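Endo-beta-mannanase (Opitutaceae bacterium TAV5, PDB 7BOB) probably hydrolyses beta-1,4-linked mannosides from the chain end, as an exo-acting beta-mannosidase of glycoside hydrolase family 5. Local coordinates at residues A[7-10]-A[16-19]. Numbering follows the deposited sequence.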
loop_
_atom_site.group_PDB
_atom_site.type_symbol
_atom_site.label_atom_id
_atom_site.label_comp_id
_atom_site.label_asym_id
_atom_site.label_seq_id
_atom_site.Cartn_x
_atom_site.Cartn_y
_atom_site.Cartn_z
ATOM N N GLY A 7 -41.817 -5.710 4.375
ATOM C CA GLY A 7 -40.761 -4.732 4.552
ATOM C C GLY A 7 -41.169 -3.272 4.556
ATOM O O GLY A 7 -40.310 -2.408 4.343
ATOM N N TYR A 8 -42.439 -2.954 4.814
ATOM C CA TYR A 8 -42.918 -1.580 4.721
ATOM C C TYR A 8 -43.249 -1.009 6.098
ATOM O O TYR A 8 -43.604 -1.741 7.028
ATOM C CB TYR A 8 -44.142 -1.483 3.800
ATOM C CG TYR A 8 -43.755 -1.677 2.353
ATOM C CD1 TYR A 8 -43.775 -2.944 1.761
ATOM C CD2 TYR A 8 -43.330 -0.602 1.590
ATOM C CE1 TYR A 8 -43.390 -3.123 0.442
ATOM C CE2 TYR A 8 -42.947 -0.772 0.265
ATOM C CZ TYR A 8 -42.973 -2.030 -0.304
ATOM O OH TYR A 8 -42.572 -2.172 -1.619
ATOM N N PHE A 9 -43.083 0.311 6.214
ATOM C CA PHE A 9 -43.482 1.041 7.409
ATOM C C PHE A 9 -44.993 0.969 7.640
ATOM O O PHE A 9 -45.796 1.063 6.706
ATOM C CB PHE A 9 -43.075 2.503 7.271
ATOM C CG PHE A 9 -41.623 2.748 7.509
ATOM C CD1 PHE A 9 -40.718 2.662 6.465
ATOM C CD2 PHE A 9 -41.160 3.052 8.781
ATOM C CE1 PHE A 9 -39.380 2.889 6.689
ATOM C CE2 PHE A 9 -39.833 3.274 9.013
ATOM C CZ PHE A 9 -38.934 3.197 7.965
ATOM N N ARG A 10 -45.377 0.844 8.908
ATOM C CA ARG A 10 -46.764 0.957 9.332
ATOM C C ARG A 10 -46.862 1.925 10.502
ATOM O O ARG A 10 -46.012 1.912 11.396
ATOM C CB ARG A 10 -47.324 -0.412 9.716
ATOM C CG ARG A 10 -48.100 -1.053 8.593
ATOM C CD ARG A 10 -48.870 -2.284 9.046
ATOM N NE ARG A 10 -48.960 -3.254 7.950
ATOM C CZ ARG A 10 -49.743 -3.121 6.879
ATOM N NH1 ARG A 10 -50.550 -2.067 6.748
ATOM N NH2 ARG A 10 -49.732 -4.055 5.940
ATOM N N ARG A 16 -50.310 1.412 6.156
ATOM C CA ARG A 16 -48.989 1.501 5.564
ATOM C C ARG A 16 -48.663 2.954 5.243
ATOM O O ARG A 16 -49.543 3.722 4.852
ATOM C CB ARG A 16 -48.932 0.648 4.288
ATOM C CG ARG A 16 -47.563 0.645 3.614
ATOM C CD ARG A 16 -47.550 -0.196 2.367
ATOM N NE ARG A 16 -47.426 -1.614 2.699
ATOM C CZ ARG A 16 -47.452 -2.589 1.801
ATOM N NH1 ARG A 16 -47.587 -2.289 0.513
ATOM N NH2 ARG A 16 -47.329 -3.854 2.194
ATOM N N PHE A 17 -47.392 3.342 5.394
ATOM C CA PHE A 17 -46.998 4.606 4.789
ATOM C C PHE A 17 -45.584 4.540 4.226
ATOM O O PHE A 17 -44.741 3.756 4.661
ATOM C CB PHE A 17 -47.175 5.791 5.752
ATOM C CG PHE A 17 -46.078 5.963 6.730
ATOM C CD1 PHE A 17 -45.116 6.943 6.531
ATOM C CD2 PHE A 17 -46.012 5.167 7.869
ATOM C CE1 PHE A 17 -44.089 7.125 7.436
ATOM C CE2 PHE A 17 -44.982 5.337 8.804
ATOM C CZ PHE A 17 -44.023 6.320 8.589
ATOM N N ILE A 18 -45.370 5.349 3.200
ATOM C CA ILE A 18 -44.133 5.452 2.448
ATOM C C ILE A 18 -43.470 6.761 2.863
ATOM O O ILE A 18 -43.944 7.842 2.484
ATOM C CB ILE A 18 -44.378 5.414 0.934
ATOM C CG1 ILE A 18 -45.280 4.232 0.531
ATOM C CG2 ILE A 18 -43.053 5.367 0.206
ATOM C CD1 ILE A 18 -44.706 2.859 0.805
ATOM N N PRO A 19 -42.396 6.720 3.646
ATOM C CA PRO A 19 -41.682 7.961 3.964
ATOM C C PRO A 19 -41.218 8.627 2.677
ATOM O O PRO A 19 -40.632 7.982 1.807
ATOM C CB PRO A 19 -40.510 7.483 4.825
ATOM C CG PRO A 19 -41.000 6.210 5.450
ATOM C CD PRO A 19 -41.871 5.562 4.390
HETATM O O HOH W 1 -42.714 1.904 3.730
#
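Y8 and R16 stack where the N-terminal segment of this family 5 (beta/alpha)8 barrel doubles back before entering its first barrel strand, 20-23. The R16 guanidinium lies almost flat on the tyrosine, its plane turned 26° from the ring. Its CZ sits 4.2 Å from the Y8 ring centroid, an off-centre cation-pi contact, with Y8 CD1 over the middle of the guanidinium. CG of R16 stands anti to the backbone N (chi1 -178°), which carries the chain past Y8 CB before the bend at chi3 turns the guanidinium onto the ring. On the same tyrosine, I18 lies alongside, its CD1 3.8 Å from Y8 CD2.

F9 makes two CH-pi contacts, giving its CB to one ring and its own ring face to another group. Its CB sits over the face of F17, 4.2 Å from that ring's centroid, while CG of P19 rests 4.0 Å from the centroid of the F9 ring, over its face. The backbones meet in a single bridge, R10 paired with R16. F17 N donates to F9 O (3.1 Å) from above the carbonyl plane, and one water, at the edge of the F9 ring, bridges the backbones by accepting from F9 N and donating to F17 O.

Farther out, D4 forms salt bridges with both R10 and R16, so one carboxylate gathers the two guanidinium groups, and the G14 carbonyl takes a hydrogen bond from R10 NH1. A leucine in place of R16 would probably leave the Y8 face without its cationic partner and D4 with one salt bridge fewer. Strand 311-316 packs alongside: Y8 and F9 touch N312, and I18 touches Y314. The same F9 carbonyl that accepts from F17 N also receives a CA-H...O contact from R16 CA, 3.4 Å from F9 O.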